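Local atomic coordinates of ethylbenzene dehydrogenase alpha-subunit (Aromatoleum aromaticum, PDB entry 2IVF), a protein that belongs to the molybdopterin oxidoreductase family and binds a molybdenum atom, an iron/sulfur cluster and the ligands MGD and MD1. Residues Y793-H798 with K803-H808. Sequence-based numbering, arbitrary orientation.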
loop_
_atom_site.group_PDB
_atom_site.type_symbol
_atom_site.label_atom_id
_atom_site.label_comp_id
_atom_site.label_asym_id
_atom_site.label_seq_id
_atom_site.Cartn_x
_atom_site.Cartn_y
_atom_site.Cartn_z
ATOM N N TYR A 793 23.478 -8.121 -8.293
ATOM C CA TYR A 793 23.502 -9.092 -7.184
ATOM C C TYR A 793 24.808 -8.847 -6.428
ATOM O O TYR A 793 25.782 -8.351 -7.000
ATOM C CB TYR A 793 23.425 -10.563 -7.667
ATOM C CG TYR A 793 24.616 -11.016 -8.451
ATOM C CD1 TYR A 793 24.657 -10.855 -9.832
ATOM C CD2 TYR A 793 25.700 -11.633 -7.844
ATOM C CE1 TYR A 793 25.734 -11.292 -10.563
ATOM C CE2 TYR A 793 26.797 -12.018 -8.558
ATOM C CZ TYR A 793 26.803 -11.871 -9.914
ATOM O OH TYR A 793 27.869 -12.269 -10.626
ATOM N N PRO A 794 24.816 -9.157 -5.137
ATOM C CA PRO A 794 26.004 -8.840 -4.328
ATOM C C PRO A 794 26.983 -9.966 -4.143
ATOM O O PRO A 794 26.700 -11.113 -4.472
ATOM C CB PRO A 794 25.381 -8.505 -2.968
ATOM C CG PRO A 794 24.323 -9.546 -2.842
ATOM C CD PRO A 794 23.755 -9.741 -4.297
ATOM N N MET A 795 28.145 -9.603 -3.608
ATOM C CA MET A 795 29.141 -10.509 -3.053
ATOM C C MET A 795 30.005 -11.215 -4.069
ATOM O O MET A 795 30.820 -12.082 -3.698
ATOM C CB MET A 795 28.511 -11.497 -2.079
ATOM C CG MET A 795 27.682 -10.818 -0.992
ATOM S SD MET A 795 27.052 -11.987 0.212
ATOM C CE MET A 795 28.556 -12.389 1.085
ATOM N N ARG A 796 29.886 -10.814 -5.343
ATOM C CA ARG A 796 30.689 -11.409 -6.406
ATOM C C ARG A 796 32.194 -11.347 -6.112
ATOM O O ARG A 796 32.907 -12.244 -6.454
ATOM C CB ARG A 796 30.427 -10.709 -7.723
ATOM C CG ARG A 796 30.851 -11.533 -8.923
ATOM C CD ARG A 796 30.782 -10.762 -10.232
ATOM N NE ARG A 796 31.665 -9.608 -10.216
ATOM C CZ ARG A 796 32.974 -9.632 -10.427
ATOM N NH1 ARG A 796 33.632 -10.765 -10.687
ATOM N NH2 ARG A 796 33.632 -8.487 -10.411
ATOM N N TRP A 797 32.675 -10.248 -5.542
ATOM C CA TRP A 797 34.124 -10.119 -5.265
ATOM C C TRP A 797 34.603 -11.176 -4.266
ATOM O O TRP A 797 35.744 -11.691 -4.344
ATOM C CB TRP A 797 34.444 -8.724 -4.733
ATOM C CG TRP A 797 34.131 -7.622 -5.670
ATOM C CD1 TRP A 797 34.016 -7.706 -7.028
ATOM C CD2 TRP A 797 33.965 -6.245 -5.340
ATOM N NE1 TRP A 797 33.721 -6.479 -7.559
ATOM C CE2 TRP A 797 33.687 -5.554 -6.554
ATOM C CE3 TRP A 797 34.036 -5.517 -4.147
ATOM C CZ2 TRP A 797 33.487 -4.179 -6.606
ATOM C CZ3 TRP A 797 33.814 -4.141 -4.196
ATOM C CH2 TRP A 797 33.508 -3.497 -5.414
ATOM N N HIS A 798 33.761 -11.473 -3.291
ATOM C CA HIS A 798 34.087 -12.524 -2.349
ATOM C C HIS A 798 34.199 -13.870 -3.043
ATOM O O HIS A 798 35.159 -14.611 -2.809
ATOM C CB HIS A 798 33.106 -12.566 -1.179
ATOM C CG HIS A 798 32.989 -11.249 -0.469
ATOM N ND1 HIS A 798 34.065 -10.639 0.128
ATOM C CD2 HIS A 798 31.936 -10.414 -0.301
ATOM C CE1 HIS A 798 33.675 -9.488 0.659
ATOM N NE2 HIS A 798 32.384 -9.329 0.410
ATOM N N LYS A 803 37.878 -12.199 -2.409
ATOM C CA LYS A 803 38.069 -11.055 -1.533
ATOM C C LYS A 803 37.606 -11.380 -0.097
ATOM O O LYS A 803 36.492 -11.893 0.131
ATOM C CB LYS A 803 37.346 -9.818 -2.075
ATOM C CG LYS A 803 37.791 -8.521 -1.436
ATOM C CD LYS A 803 36.940 -7.306 -1.878
ATOM C CE LYS A 803 37.439 -5.992 -1.287
ATOM N NZ LYS A 803 36.844 -4.787 -1.967
ATOM N N VAL A 804 38.462 -11.042 0.851
ATOM C CA VAL A 804 38.193 -11.246 2.273
ATOM C C VAL A 804 36.997 -10.420 2.737
ATOM O O VAL A 804 36.605 -9.422 2.095
ATOM C CB VAL A 804 39.460 -10.945 3.165
ATOM C CG1 VAL A 804 40.597 -11.955 2.863
ATOM C CG2 VAL A 804 39.980 -9.508 2.994
ATOM N N PHE A 805 36.424 -10.837 3.864
ATOM C CA PHE A 805 35.311 -10.149 4.463
ATOM C C PHE A 805 35.827 -9.291 5.587
ATOM O O PHE A 805 36.819 -9.652 6.233
ATOM C CB PHE A 805 34.329 -11.150 5.060
ATOM C CG PHE A 805 33.561 -11.904 4.061
ATOM C CD1 PHE A 805 34.100 -13.029 3.452
ATOM C CD2 PHE A 805 32.297 -11.494 3.725
ATOM C CE1 PHE A 805 33.345 -13.757 2.530
ATOM C CE2 PHE A 805 31.551 -12.183 2.803
ATOM C CZ PHE A 805 32.073 -13.321 2.212
ATOM N N PRO A 806 35.166 -8.137 5.828
ATOM C CA PRO A 806 35.635 -7.296 6.922
ATOM C C PRO A 806 35.167 -7.788 8.309
ATOM O O PRO A 806 34.384 -7.110 9.006
ATOM C CB PRO A 806 35.072 -5.937 6.546
ATOM C CG PRO A 806 33.733 -6.281 5.924
ATOM C CD PRO A 806 34.027 -7.514 5.103
ATOM N N THR A 807 35.664 -8.959 8.698
ATOM C CA THR A 807 35.273 -9.613 9.939
ATOM C C THR A 807 36.548 -10.010 10.719
ATOM O O THR A 807 37.633 -10.044 10.162
ATOM C CB THR A 807 34.462 -10.914 9.699
ATOM O OG1 THR A 807 35.225 -11.849 8.929
ATOM C CG2 THR A 807 33.138 -10.681 9.047
ATOM N N HIS A 808 36.380 -10.285 12.011
ATOM C CA HIS A 808 37.402 -10.885 12.869
ATOM C C HIS A 808 38.250 -11.970 12.167
ATOM O O HIS A 808 39.498 -11.911 12.184
ATOM C CB HIS A 808 36.705 -11.485 14.080
ATOM C CG HIS A 808 37.626 -11.866 15.196
ATOM N ND1 HIS A 808 38.369 -10.938 15.899
ATOM C CD2 HIS A 808 37.905 -13.073 15.753
ATOM C CE1 HIS A 808 39.075 -11.559 16.831
ATOM N NE2 HIS A 808 38.802 -12.854 16.772
#
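Lys-803 N reaches back to Trp-797 O with a nearly straight 2.9 Å hydrogen bond, where the chain leaves the short helix 796-800, which has Met-795 as its N-cap residue. The CA atoms of His-798 and Lys-803 come within 4.3 Å, and 803-808 then runs on without regular structure. His-798 ND1 donates to Lys-803 O at 2.7 Å; the acceptor lies in the imidazole plane, although ND1 sits well above the carbonyl plane. NE2 is hydrogen-bonded to Lys-234 NZ; with a partner on each nitrogen the ring's rotation is probably fixed. Against one imidazole face Phe-805 forms a face-to-face stack, planes 13° apart and centroids separated by 3.9 Å. The loop after helix 796-800 thus doubles back onto that helix, with an inverse gamma turn centred on Pro-806: plain buried packing in this alpha-subunit, where helix 526-540 packs against His-798, Val-804 and Pro-806. With chi3 bent to 72°, Met-795 brings its methyl CE to the phenyl edge, 3.5 Å from Phe-805 CE2. Lys-803 stretches out alongside Trp-797; with CG anti to the backbone N (chi1 -165°) and the rest of the chain extended, NZ lies 3.6 Å from Trp-797 CE3. There the ammonium makes a salt bridge to Asp-526, while Trp-797 NE1 bonds to Glu-785.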